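Local structure of uncharacterized CONSERVED DOMAIN PROTEIN (Vibrio cholerae, 3LKV) at residues 19-24 / 241-246; 127-132 / 196-201; 131-136 / 222-227; 159-164 / 170-175; 207-212 / 228-233. The protein probably serves as the solute-binding component of an ABC transporter and holds phenylalanine between two alpha/beta lobes. One frame throughout, in Å; residues are numbered along the deposited sequence.

Contacts 1 and 2 both touch the bound phenylalanine, and the Tyr230 side chain of contact 5 comes within about 4 Å of it. Contact 1 joins two helix starts, its centre about 19 Å from that of contact 2, yet Tyr243 OH meets Ile201 CD1 at 3.8 Å. Contacts 2 and 3 share helix 126-136 and lean on neighbouring strands, their centres only about 5 Å apart. Contact 4 continues the same layer, Leu161 CD2 lying 3.6 Å from Tyr198 CD2. From contact 5, the Tyr230 hydroxyl is hydrogen-bonded to Leu200 O of segment 196-201. The side chains of Phe224 in contact 3 and Leu161 in contact 4 are about 12 and 14 Å from the ligand.

Contact 1. Residues 19-24 / 241-246; sequences HPALDA and FDYYQI. With PHE (phenylalanine), chain B.
Ala21 CB sits over one face of the Tyr243 ring, displaced toward its rim, in a CH-pi contact 4.0 Å from the centroid; Phe241 CB lies on the opposite face. The His19 ring carries Leu22 CG over one face and has CE2 of the bound phenylalanine in plane at its edge, while His19 CE1 approaches ligand CE1 at 3.5 Å. Ala21 CB is also 3.5 Å from ligand CE2, so one methyl group packs on both rings. With its CG anti to the carbonyl carbon (chi1 -76°), Tyr243 brings its OH to 3.5 Å from ligand CE2, while that hydroxyl is hydrogen-bonded to Asp122, which also binds the ligand. Farther along, the backbones close in: Tyr244 CA makes a CA-H...O contact of 3.5 Å with Ala24 O, and Ala24 CB packs on the CB atoms of both tyrosines. Asp242 N-caps its helix, OD1 accepting from Gln245 N at 3.3 Å. Helix 243-258 follows strand 237-240 of one sheet and leads to strand 269-270 of the other, and its first turn lies against the start of helix 20-35, with Leu22 and Tyr243 touching Ala97 of strand 93-98.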
# COMPACT_ATOMS: atom_id res chain seq x y z
N HIS A 19 9.95 11.69 4.03
CA HIS A 19 11.29 11.65 3.47
C HIS A 19 11.80 10.22 3.59
O HIS A 19 11.27 9.45 4.38
CB HIS A 19 12.24 12.72 4.08
CG HIS A 19 12.51 12.60 5.56
ND1 HIS A 19 13.44 11.74 6.08
CD2 HIS A 19 12.06 13.33 6.61
CE1 HIS A 19 13.52 11.91 7.39
NE2 HIS A 19 12.69 12.87 7.74
N PRO A 20 12.79 9.84 2.77
CA PRO A 20 13.07 8.41 2.65
C PRO A 20 13.33 7.65 3.95
O PRO A 20 12.83 6.54 4.09
CB PRO A 20 14.30 8.37 1.72
CG PRO A 20 14.12 9.56 0.77
CD PRO A 20 13.38 10.62 1.64
N ALA A 21 14.07 8.24 4.90
CA ALA A 21 14.32 7.52 6.16
C ALA A 21 13.02 7.17 6.89
O ALA A 21 12.85 6.06 7.44
CB ALA A 21 15.25 8.27 7.09
N LEU A 22 12.10 8.12 6.93
CA LEU A 22 10.87 7.86 7.68
C LEU A 22 9.95 6.91 6.94
O LEU A 22 9.26 6.10 7.59
CB LEU A 22 10.13 9.13 7.99
CG LEU A 22 10.96 10.15 8.78
CD1 LEU A 22 10.07 11.28 9.11
CD2 LEU A 22 11.56 9.56 10.04
N ASP A 23 9.97 6.99 5.61
CA ASP A 23 9.23 6.03 4.80
C ASP A 23 9.80 4.63 4.94
O ASP A 23 9.03 3.68 4.89
CB ASP A 23 9.17 6.43 3.33
CG ASP A 23 8.27 7.66 3.10
OD1 ASP A 23 7.56 8.17 4.02
OD2 ASP A 23 8.27 8.16 1.96
N ALA A 24 11.11 4.48 5.11
CA ALA A 24 11.67 3.15 5.29
C ALA A 24 11.27 2.64 6.68
O ALA A 24 11.02 1.47 6.85
CB ALA A 24 13.23 3.13 5.14
N PHE A 241 21.94 4.99 10.44
CA PHE A 241 21.27 3.73 10.81
C PHE A 241 20.50 3.20 9.63
O PHE A 241 20.32 3.88 8.60
CB PHE A 241 20.30 3.95 11.97
CG PHE A 241 20.96 4.43 13.21
CD1 PHE A 241 21.83 3.61 13.89
CD2 PHE A 241 20.75 5.71 13.69
CE1 PHE A 241 22.50 4.07 15.05
CE2 PHE A 241 21.38 6.15 14.83
CZ PHE A 241 22.27 5.33 15.51
N ASP A 242 20.05 1.97 9.80
CA ASP A 242 19.21 1.29 8.83
C ASP A 242 17.76 1.50 9.31
O ASP A 242 17.31 0.84 10.22
CB ASP A 242 19.58 -0.20 8.76
CG ASP A 242 18.69 -0.98 7.78
OD1 ASP A 242 17.63 -0.46 7.35
OD2 ASP A 242 19.08 -2.11 7.46
N TYR A 243 17.07 2.46 8.71
CA TYR A 243 15.75 2.84 9.24
C TYR A 243 14.71 1.74 8.97
O TYR A 243 13.73 1.62 9.70
CB TYR A 243 15.33 4.23 8.75
CG TYR A 243 16.06 5.31 9.48
CD1 TYR A 243 17.27 5.82 9.02
CD2 TYR A 243 15.57 5.78 10.68
CE1 TYR A 243 17.96 6.80 9.76
CE2 TYR A 243 16.23 6.73 11.41
CZ TYR A 243 17.43 7.24 10.98
OH TYR A 243 18.08 8.20 11.72
N TYR A 244 14.91 0.92 7.92
CA TYR A 244 13.97 -0.19 7.67
C TYR A 244 14.03 -1.13 8.88
O TYR A 244 13.01 -1.50 9.39
CB TYR A 244 14.26 -0.89 6.34
CG TYR A 244 13.40 -2.09 6.10
CD1 TYR A 244 12.16 -1.97 5.52
CD2 TYR A 244 13.82 -3.35 6.47
CE1 TYR A 244 11.34 -3.08 5.30
CE2 TYR A 244 13.02 -4.48 6.23
CZ TYR A 244 11.77 -4.33 5.66
OH TYR A 244 10.96 -5.44 5.44
N GLN A 245 15.22 -1.45 9.37
CA GLN A 245 15.32 -2.38 10.50
C GLN A 245 14.80 -1.80 11.79
O GLN A 245 14.30 -2.53 12.65
CB GLN A 245 16.77 -2.86 10.72
CG GLN A 245 17.29 -3.83 9.63
CD GLN A 245 16.35 -5.02 9.35
OE1 GLN A 245 15.69 -5.54 10.26
NE2 GLN A 245 16.26 -5.41 8.09
N ILE A 246 14.98 -0.51 11.95
CA ILE A 246 14.36 0.18 13.10
C ILE A 246 12.84 0.04 13.03
O ILE A 246 12.18 -0.18 14.02
CB ILE A 246 14.72 1.69 13.10
CG1 ILE A 246 16.20 1.89 13.42
CG2 ILE A 246 13.77 2.50 14.08
CD1 ILE A 246 16.68 3.39 13.18
N PHE B . 15.37 11.26 14.37
CA PHE B . 14.52 12.30 13.67
C PHE B . 13.49 12.86 14.69
O PHE B . 13.74 12.69 15.91
CB PHE B . 13.86 11.75 12.39
CG PHE B . 14.83 11.65 11.21
CD1 PHE B . 15.26 12.81 10.55
CD2 PHE B . 15.31 10.43 10.79
CE1 PHE B . 16.15 12.73 9.52
CE2 PHE B . 16.19 10.34 9.76
CZ PHE B . 16.63 11.48 9.11
OXT PHE B . 12.46 13.50 14.36

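Contact 2. Residues 127-132 / 196-201; sequences EQHVEL and VIYALI. With PHE (phenylalanine), chain B.
His129 and Tyr198 join helix 126-136 to strand 196-199 in an alpha/beta lobe of the periplasmic binding protein fold, where the helix covers one side of the sheet. The two side chains run across each other at about a right angle and meet rim to rim, with ring planes at 60° and centroids 5.6 Å apart, so neither ring stacks on the other. What joins them is a hydrogen bond between His129 ND1 and Tyr198 OH, 2.8 Å long and nearly straight at 167°. The hydroxyl lies in the plane of the imidazole, at its edge. Tyr198 reaches this point because its CG is anti to the backbone N (chi1 178°), sending the ring off the strand toward the helix. The other ring nitrogen, His129 NE2, is hydrogen-bonded to Leu239 O, so the imidazole is gripped from two strands and its rotation is fixed. Beside the bond, His129 CB packs 4.0 Å from Tyr198 CE1, and Leu161 and Phe224 touch the tyrosine as well, making a buried polar pair in an otherwise largely apolar layer. Past the strand end the chain turns to the ligand pocket, where Ile201 CD1 lies 3.7 Å from CZ of the bound phenylalanine.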
# COMPACT_ATOMS: atom_id res chain seq x y z
N GLU A 127 29.83 12.45 17.95
CA GLU A 127 31.28 12.38 18.17
C GLU A 127 31.96 11.53 17.11
O GLU A 127 32.96 11.90 16.48
CB GLU A 127 31.58 11.81 19.57
CG GLU A 127 33.10 11.49 19.89
CD GLU A 127 34.02 12.71 19.92
OE1 GLU A 127 35.27 12.50 19.93
OE2 GLU A 127 33.52 13.87 19.93
N GLN A 128 31.38 10.37 16.87
CA GLN A 128 31.91 9.50 15.85
C GLN A 128 31.82 10.16 14.45
O GLN A 128 32.74 10.04 13.64
CB GLN A 128 31.18 8.17 15.95
CG GLN A 128 31.76 7.03 15.21
CD GLN A 128 30.95 5.72 15.38
OE1 GLN A 128 30.00 5.64 16.17
NE2 GLN A 128 31.35 4.69 14.65
N HIS A 129 30.77 10.92 14.17
CA HIS A 129 30.68 11.62 12.90
C HIS A 129 31.78 12.71 12.75
O HIS A 129 32.33 12.88 11.67
CB HIS A 129 29.30 12.28 12.71
CG HIS A 129 28.18 11.31 12.52
ND1 HIS A 129 26.86 11.68 12.64
CD2 HIS A 129 28.17 9.99 12.22
CE1 HIS A 129 26.08 10.63 12.42
NE2 HIS A 129 26.85 9.59 12.16
N VAL A 130 32.06 13.45 13.81
CA VAL A 130 33.10 14.46 13.74
C VAL A 130 34.46 13.82 13.50
O VAL A 130 35.27 14.33 12.68
CB VAL A 130 33.14 15.26 15.03
CG1 VAL A 130 34.39 16.18 15.08
CG2 VAL A 130 31.81 16.04 15.17
N GLU A 131 34.72 12.73 14.21
CA GLU A 131 36.00 12.02 14.07
C GLU A 131 36.07 11.50 12.66
O GLU A 131 37.11 11.57 12.03
CB GLU A 131 36.22 10.93 15.15
CG GLU A 131 36.44 11.58 16.56
CD GLU A 131 36.49 10.64 17.82
OE1 GLU A 131 35.69 9.66 17.93
OE2 GLU A 131 37.32 10.94 18.73
N LEU A 132 34.94 11.09 12.10
CA LEU A 132 34.95 10.58 10.74
C LEU A 132 35.17 11.70 9.70
O LEU A 132 35.93 11.50 8.73
CB LEU A 132 33.70 9.77 10.49
CG LEU A 132 33.52 9.05 9.17
CD1 LEU A 132 34.75 8.21 8.79
CD2 LEU A 132 32.27 8.16 9.27
N VAL A 196 33.06 21.78 5.44
CA VAL A 196 32.13 20.68 5.16
C VAL A 196 30.83 21.02 5.83
O VAL A 196 30.83 21.70 6.84
CB VAL A 196 32.68 19.34 5.68
CG1 VAL A 196 33.02 19.41 7.20
CG2 VAL A 196 31.74 18.19 5.36
N ILE A 197 29.71 20.59 5.25
CA ILE A 197 28.42 20.76 5.87
C ILE A 197 28.03 19.41 6.49
O ILE A 197 28.11 18.34 5.82
CB ILE A 197 27.36 21.13 4.86
CG1 ILE A 197 27.76 22.37 4.01
CG2 ILE A 197 26.05 21.31 5.56
CD1 ILE A 197 27.83 23.61 4.77
N TYR A 198 27.64 19.46 7.75
CA TYR A 198 27.12 18.31 8.44
C TYR A 198 25.62 18.33 8.29
O TYR A 198 24.94 19.17 8.84
CB TYR A 198 27.50 18.37 9.92
CG TYR A 198 26.96 17.23 10.79
CD1 TYR A 198 27.16 15.92 10.43
CD2 TYR A 198 26.30 17.47 11.98
CE1 TYR A 198 26.72 14.88 11.22
CE2 TYR A 198 25.85 16.42 12.80
CZ TYR A 198 26.06 15.12 12.41
OH TYR A 198 25.60 14.07 13.17
N ALA A 199 25.10 17.38 7.51
CA ALA A 199 23.67 17.30 7.29
C ALA A 199 23.14 16.40 8.43
O ALA A 199 23.33 15.19 8.41
CB ALA A 199 23.36 16.70 5.89
N LEU A 200 22.52 16.99 9.43
CA LEU A 200 22.12 16.19 10.57
C LEU A 200 20.73 15.56 10.44
O LEU A 200 20.00 15.74 9.46
CB LEU A 200 22.29 16.98 11.88
CG LEU A 200 21.71 18.34 12.07
CD1 LEU A 200 20.34 18.22 11.70
CD2 LEU A 200 21.84 18.79 13.51
N ILE A 201 20.43 14.76 11.46
CA ILE A 201 19.13 14.10 11.64
C ILE A 201 18.10 15.13 12.06
O ILE A 201 17.73 15.28 13.26
CB ILE A 201 19.27 12.92 12.62
CG1 ILE A 201 20.29 11.93 12.07
CG2 ILE A 201 17.89 12.19 12.93
CD1 ILE A 201 19.96 11.36 10.65
N PHE B . 15.37 11.26 14.37
CA PHE B . 14.52 12.30 13.67
C PHE B . 13.49 12.86 14.69
O PHE B . 13.74 12.69 15.91
CB PHE B . 13.86 11.75 12.39
CG PHE B . 14.83 11.65 11.21
CD1 PHE B . 15.26 12.81 10.55
CD2 PHE B . 15.31 10.43 10.79
CE1 PHE B . 16.15 12.73 9.52
CE2 PHE B . 16.19 10.34 9.76
CZ PHE B . 16.63 11.48 9.11
OXT PHE B . 12.46 13.50 14.36

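Contact 3. Residues 131-136 / 222-227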
# COMPACT_ATOMS: atom_id res chain seq x y z
N GLU A 131 34.72 12.73 14.21
CA GLU A 131 36.00 12.02 14.07
C GLU A 131 36.07 11.50 12.66
O GLU A 131 37.11 11.57 12.03
CB GLU A 131 36.22 10.93 15.15
CG GLU A 131 36.44 11.58 16.56
CD GLU A 131 36.49 10.64 17.82
OE1 GLU A 131 35.69 9.66 17.93
OE2 GLU A 131 37.32 10.94 18.73
N LEU A 132 34.94 11.09 12.10
CA LEU A 132 34.95 10.58 10.74
C LEU A 132 35.17 11.70 9.70
O LEU A 132 35.93 11.50 8.73
CB LEU A 132 33.70 9.77 10.49
CG LEU A 132 33.52 9.05 9.17
CD1 LEU A 132 34.75 8.21 8.79
CD2 LEU A 132 32.27 8.16 9.27
N ILE A 133 34.57 12.87 9.92
CA ILE A 133 34.77 14.03 9.06
C ILE A 133 36.25 14.42 9.07
O ILE A 133 36.83 14.69 8.03
CB ILE A 133 33.90 15.24 9.48
CG1 ILE A 133 32.42 15.01 9.14
CG2 ILE A 133 34.32 16.50 8.79
CD1 ILE A 133 31.40 16.01 9.91
N LYS A 134 36.87 14.40 10.25
CA LYS A 134 38.30 14.72 10.39
C LYS A 134 39.21 13.69 9.69
O LYS A 134 40.27 14.02 9.18
CB LYS A 134 38.68 14.85 11.87
CG LYS A 134 40.07 15.55 12.17
CD LYS A 134 40.10 16.23 13.61
CE LYS A 134 41.48 16.06 14.39
NZ LYS A 134 41.24 15.48 15.80
N GLU A 135 38.76 12.45 9.64
CA GLU A 135 39.49 11.37 8.98
C GLU A 135 39.45 11.48 7.46
O GLU A 135 40.46 11.26 6.78
CB GLU A 135 38.93 10.00 9.41
CG GLU A 135 39.83 8.82 9.03
CD GLU A 135 39.17 7.44 9.25
OE1 GLU A 135 38.08 7.31 9.85
OE2 GLU A 135 39.75 6.47 8.78
N ILE A 136 38.28 11.80 6.94
CA ILE A 136 38.06 11.94 5.50
C ILE A 136 38.67 13.22 4.98
O ILE A 136 39.10 13.25 3.85
CB ILE A 136 36.53 11.97 5.16
CG1 ILE A 136 35.91 10.58 5.30
CG2 ILE A 136 36.27 12.50 3.74
CD1 ILE A 136 34.40 10.61 5.35
N PRO A 222 31.86 19.98 0.51
CA PRO A 222 31.30 18.65 0.69
C PRO A 222 30.27 18.64 1.79
O PRO A 222 30.35 19.48 2.67
CB PRO A 222 32.48 17.84 1.12
CG PRO A 222 33.49 18.84 1.63
CD PRO A 222 33.30 20.02 0.80
N VAL A 223 29.33 17.71 1.73
CA VAL A 223 28.34 17.46 2.77
C VAL A 223 28.59 16.06 3.33
O VAL A 223 28.72 15.11 2.58
CB VAL A 223 26.92 17.55 2.15
CG1 VAL A 223 25.80 17.16 3.15
CG2 VAL A 223 26.72 18.92 1.60
N PHE A 224 28.69 15.95 4.65
CA PHE A 224 28.75 14.67 5.34
C PHE A 224 27.36 14.42 5.91
O PHE A 224 26.79 15.30 6.57
CB PHE A 224 29.75 14.68 6.49
CG PHE A 224 29.79 13.39 7.23
CD1 PHE A 224 30.58 12.36 6.79
CD2 PHE A 224 28.96 13.18 8.30
CE1 PHE A 224 30.54 11.12 7.43
CE2 PHE A 224 28.91 11.95 8.96
CZ PHE A 224 29.70 10.92 8.53
N GLY A 225 26.82 13.22 5.67
CA GLY A 225 25.47 12.90 6.05
C GLY A 225 25.34 12.04 7.30
O GLY A 225 26.05 11.05 7.49
N ALA A 226 24.38 12.36 8.14
CA ALA A 226 24.10 11.52 9.33
C ALA A 226 23.14 10.38 8.95
O ALA A 226 22.82 9.51 9.78
CB ALA A 226 23.53 12.42 10.45
N ALA A 227 22.68 10.40 7.72
CA ALA A 227 21.73 9.41 7.21
C ALA A 227 22.17 8.98 5.82
O ALA A 227 22.59 9.80 5.02
CB ALA A 227 20.30 10.00 7.13
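Phe224 fills the space between strand 223-225 and the last turns of helix 126-136, a helix-on-sheet contact within an alpha/beta lobe of the periplasmic binding protein fold. The helix runs over the strand in a roughly antiparallel sense, the segment axes at 139° and 10.2 Å apart at their closest, a gap bridged by the phenyl ring. Its CG stands anti to the backbone N (chi1 178°), which carries the ring from the strand toward the helix. The dense side of the contact is formed by Ile133. Its CG1 lies 3.6 Å from Phe224 CG and makes an off-centre CH-pi contact, 4.1 Å from the centroid, while its CD1 reaches back to Phe224 CB at 4.0 Å. At the far end of the ring, the Leu132 and Phe224 side chains cross at about a right angle, CD2 of the leucine 3.8 Å from Phe224 CZ. His129, one turn earlier in the helix, also meets the ring, and Ala237 and Leu239 of the adjacent strand add further cover. The outer side of the helix is quite different: Glu131 and Lys134 are exposed and take no part in the contact, and Glu135, partly exposed, is paired in a salt bridge with Arg297, whose helix 292-297 also touches Leu132 and Ile136. Ile136 makes the loosest of the apolar approaches to the phenyl ring, its CD1 at the ring edge, near the plane, 4.4 Å from Phe224 CE1.

Contact 4. Residues 159-164 / 170-175; sequences ELLKLS and IKLVEA
Leu161 and Lys162 face Leu172 and Glu174 where helix 159-164 lies over strand 171-175, the two directions 147° apart and thus closer to antiparallel than to perpendicular. The segment axes come within 9.0 Å, and the closest pair of CA atoms is that of Lys162 and Leu172, 7.3 Å apart. Leu172 occupies the middle of this gap. Its CD1 is 3.7 Å from Lys162 CG and its CD2 lies 4.0 Å from Leu161 CG, so the two branches of one leucine are shared between consecutive helix residues. Beyond this apolar patch comes a charged pair at the outer edge. The Lys162 chain runs out past Leu172 and bends at its last torsion (chi4 -86°), which turns NZ onto the Glu174 carboxylate. Both oxygens accept from NZ through their syn lone pairs in a forked salt bridge, with Glu174 OE1 at 2.8 Å; the 2.5 Å from Lys162 NZ to Glu174 OE2 is too short to be taken literally. Both residues also touch a crystal neighbour, so lattice contacts may influence this pair at the surface. In the fold, the contact joins the helix to the second strand of the beta-alpha-beta unit strand 142-147, helix 152-167, strand 171-176. Leu161 and Leu172 also pack on Val145 and Ile143 of that first strand, and helix 126-136 flanks the contact, its Val130 touching Leu161, Ser164 and Ile170.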
# COMPACT_ATOMS: atom_id res chain seq x y z
N GLU A 159 23.48 20.26 20.73
CA GLU A 159 24.22 20.27 21.98
C GLU A 159 25.35 19.26 21.88
O GLU A 159 26.43 19.50 22.36
CB GLU A 159 23.34 19.91 23.16
CG GLU A 159 22.58 21.09 23.74
CD GLU A 159 21.58 20.67 24.83
OE1 GLU A 159 21.86 19.67 25.53
OE2 GLU A 159 20.53 21.34 24.98
N LEU A 160 25.11 18.12 21.24
CA LEU A 160 26.16 17.13 21.09
C LEU A 160 27.22 17.60 20.10
O LEU A 160 28.42 17.35 20.28
CB LEU A 160 25.62 15.78 20.64
CG LEU A 160 24.82 15.01 21.71
CD1 LEU A 160 24.09 13.84 21.01
CD2 LEU A 160 25.70 14.46 22.88
N LEU A 161 26.79 18.24 19.02
CA LEU A 161 27.72 18.69 18.02
C LEU A 161 28.64 19.80 18.62
O LEU A 161 29.86 19.76 18.40
CB LEU A 161 26.98 19.16 16.78
CG LEU A 161 27.83 19.62 15.60
CD1 LEU A 161 28.81 18.55 15.13
CD2 LEU A 161 26.91 20.06 14.46
N LYS A 162 28.07 20.72 19.42
CA LYS A 162 28.84 21.84 20.00
C LYS A 162 29.93 21.36 20.96
O LYS A 162 31.05 21.87 20.90
CB LYS A 162 27.92 22.86 20.70
CG LYS A 162 27.09 23.80 19.72
CD LYS A 162 26.05 24.72 20.51
CE LYS A 162 24.85 25.27 19.67
NZ LYS A 162 25.10 26.58 18.89
N LEU A 163 29.61 20.38 21.79
CA LEU A 163 30.61 19.76 22.65
C LEU A 163 31.69 19.02 21.86
O LEU A 163 32.87 19.07 22.18
CB LEU A 163 29.97 18.79 23.66
CG LEU A 163 28.97 19.40 24.70
CD1 LEU A 163 28.27 18.26 25.55
CD2 LEU A 163 29.57 20.53 25.64
N SER A 164 31.30 18.31 20.82
CA SER A 164 32.28 17.55 20.07
C SER A 164 33.16 18.42 19.14
O SER A 164 34.36 18.15 18.98
CB SER A 164 31.62 16.42 19.31
OG SER A 164 32.59 15.84 18.48
N ILE A 170 37.38 22.35 16.38
CA ILE A 170 36.73 22.66 15.11
C ILE A 170 35.67 23.73 15.37
O ILE A 170 34.84 23.61 16.27
CB ILE A 170 36.08 21.38 14.50
CG1 ILE A 170 37.18 20.43 14.01
CG2 ILE A 170 35.13 21.70 13.35
CD1 ILE A 170 36.65 19.03 13.77
N LYS A 171 35.71 24.77 14.56
CA LYS A 171 34.77 25.84 14.61
C LYS A 171 33.45 25.37 13.95
O LYS A 171 33.48 24.67 12.94
CB LYS A 171 35.39 27.01 13.83
CG LYS A 171 34.52 28.25 13.67
CD LYS A 171 35.25 29.36 12.83
CE LYS A 171 34.59 30.75 12.98
NZ LYS A 171 33.36 30.94 12.16
N LEU A 172 32.31 25.72 14.56
CA LEU A 172 30.97 25.45 14.01
C LEU A 172 30.42 26.69 13.37
O LEU A 172 30.40 27.68 13.99
CB LEU A 172 29.98 25.07 15.12
CG LEU A 172 29.95 23.62 15.50
CD1 LEU A 172 28.76 23.36 16.48
CD2 LEU A 172 29.83 22.77 14.23
N VAL A 173 29.95 26.60 12.15
CA VAL A 173 29.26 27.69 11.51
C VAL A 173 27.80 27.30 11.34
O VAL A 173 27.50 26.36 10.64
CB VAL A 173 29.84 27.94 10.14
CG1 VAL A 173 29.11 29.13 9.49
CG2 VAL A 173 31.35 28.22 10.24
N GLU A 174 26.90 28.03 11.97
CA GLU A 174 25.50 27.62 12.09
C GLU A 174 24.51 28.53 11.41
O GLU A 174 24.68 29.74 11.44
CB GLU A 174 25.09 27.63 13.56
CG GLU A 174 26.08 27.00 14.52
CD GLU A 174 25.63 27.08 16.00
OE1 GLU A 174 24.44 27.36 16.32
OE2 GLU A 174 26.54 26.82 16.84
N ALA A 175 23.45 27.98 10.85
CA ALA A 175 22.34 28.78 10.40
C ALA A 175 21.04 28.01 10.64
O ALA A 175 21.02 26.78 10.58
CB ALA A 175 22.50 29.11 8.98

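Contact 5. Residues 207-212 / 228-233; sequences SAIEGM and TSYVER
Arg233 and Tyr230 lie against Ile209 and Glu210 in the alpha/beta lobe of a periplasmic binding protein fold, where helix 209-218 precedes strand 223-225 in the chain and the short, weakly bonded helix 228-232 follows it. The Arg233 side chain can be followed outward along this surface. Its CB points toward the neighbouring helix, and CG then packs 3.9 Å from Ile209 CG2. A bend at chi2 (-64°) turns the rest of the chain along Glu210, where CD lies 4.0 Å from Glu210 CD. NE and CZ run past Glu210 OE2, which lies over the guanidinium face, and NH2 comes 3.6 Å from that oxygen. This is a long salt bridge: OE2 stands 3.4 Å above the guanidinium plane, offset toward its rim, and the two flat groups are only 15° from parallel. No N-H points at the oxygen, so the attraction is one of charge alone, at an exposed edge where solvent probably weakens it. The buried half of the contact is apolar. Ile209 CG1, anti to the backbone N, meets Tyr230 CD1 at 3.8 Å and carries CD1 over the ring. Tyr230 is also a residue of the phenylalanine pocket, its hydroxyl hydrogen-bonded to Leu200 O, and Ala199 of strand 196-199 packs beside both it and Ile209. The isoleucine thus backs a ligand-facing tyrosine: Ile209 CD1 is 4.0 Å from the Tyr230 centroid, in a CH-pi contact 21° off the ring normal.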
# COMPACT_ATOMS: atom_id res chain seq x y z
N SER A 207 14.05 16.88 4.33
CA SER A 207 13.06 17.10 3.29
C SER A 207 13.54 18.10 2.23
O SER A 207 12.90 18.29 1.22
CB SER A 207 11.75 17.56 3.94
OG SER A 207 11.88 18.94 4.30
N ALA A 208 14.67 18.75 2.46
CA ALA A 208 15.23 19.71 1.54
C ALA A 208 16.68 19.38 1.20
O ALA A 208 17.42 20.26 0.82
CB ALA A 208 15.14 21.11 2.16
N ILE A 209 17.07 18.13 1.33
CA ILE A 209 18.47 17.75 1.19
C ILE A 209 18.97 18.07 -0.23
O ILE A 209 20.11 18.50 -0.40
CB ILE A 209 18.68 16.26 1.59
CG1 ILE A 209 20.15 15.89 1.67
CG2 ILE A 209 17.96 15.29 0.61
CD1 ILE A 209 20.89 16.48 2.83
N GLU A 210 18.12 17.92 -1.24
CA GLU A 210 18.52 18.25 -2.62
C GLU A 210 18.94 19.71 -2.75
O GLU A 210 19.94 20.01 -3.39
CB GLU A 210 17.45 17.87 -3.65
CG GLU A 210 17.04 16.37 -3.54
CD GLU A 210 16.62 15.69 -4.86
OE1 GLU A 210 17.23 15.99 -5.93
OE2 GLU A 210 15.72 14.81 -4.81
N GLY A 211 18.18 20.61 -2.14
CA GLY A 211 18.50 22.02 -2.15
C GLY A 211 19.77 22.31 -1.35
O GLY A 211 20.58 23.17 -1.74
N MSE A 212 19.96 21.61 -0.24
CA MSE A 212 21.20 21.78 0.51
C MSE A 212 22.39 21.41 -0.38
O MSE A 212 23.40 22.09 -0.39
CB MSE A 212 21.22 20.96 1.79
CG MSE A 212 22.56 20.85 2.44
SE MSE A 212 22.51 19.94 4.18
CE MSE A 212 21.86 21.50 5.25
N THR A 228 21.99 7.71 5.53
CA THR A 228 22.29 7.10 4.22
C THR A 228 21.50 7.72 3.09
O THR A 228 22.03 7.90 1.98
CB THR A 228 21.95 5.62 4.28
OG1 THR A 228 22.67 5.06 5.37
CG2 THR A 228 22.31 4.89 2.99
N SER A 229 20.25 8.08 3.35
CA SER A 229 19.44 8.75 2.34
C SER A 229 20.18 10.03 1.87
O SER A 229 20.03 10.45 0.74
CB SER A 229 18.04 9.08 2.87
OG SER A 229 18.09 9.79 4.13
N TYR A 230 21.02 10.62 2.71
CA TYR A 230 21.70 11.83 2.26
C TYR A 230 22.83 11.54 1.23
O TYR A 230 23.03 12.34 0.32
CB TYR A 230 22.24 12.63 3.41
CG TYR A 230 21.24 13.07 4.47
CD1 TYR A 230 19.89 13.11 4.22
CD2 TYR A 230 21.69 13.52 5.69
CE1 TYR A 230 19.01 13.52 5.18
CE2 TYR A 230 20.83 13.97 6.66
CZ TYR A 230 19.49 13.95 6.41
OH TYR A 230 18.66 14.39 7.40
N VAL A 231 23.51 10.40 1.38
CA VAL A 231 24.61 10.02 0.49
C VAL A 231 24.02 9.70 -0.87
O VAL A 231 24.58 10.09 -1.92
CB VAL A 231 25.47 8.85 1.07
CG1 VAL A 231 24.70 7.54 1.05
CG2 VAL A 231 26.70 8.63 0.25
N GLU A 232 22.84 9.08 -0.85
CA GLU A 232 22.10 8.79 -2.08
C GLU A 232 21.87 10.08 -2.89
O GLU A 232 21.83 10.01 -4.12
CB GLU A 232 20.76 8.08 -1.79
CG GLU A 232 20.91 6.56 -1.52
CD GLU A 232 19.76 5.92 -0.69
OE1 GLU A 232 18.66 6.52 -0.56
OE2 GLU A 232 19.96 4.80 -0.18
N ARG A 233 21.78 11.25 -2.25
CA ARG A 233 21.49 12.49 -2.98
C ARG A 233 22.71 13.34 -3.20
O ARG A 233 22.55 14.48 -3.62
CB ARG A 233 20.47 13.34 -2.22
CG ARG A 233 19.12 12.70 -2.07
CD ARG A 233 18.43 12.48 -3.41
NE ARG A 233 17.20 11.77 -3.10
CZ ARG A 233 16.35 11.23 -3.98
NH1 ARG A 233 15.25 10.62 -3.52
NH2 ARG A 233 16.58 11.30 -5.30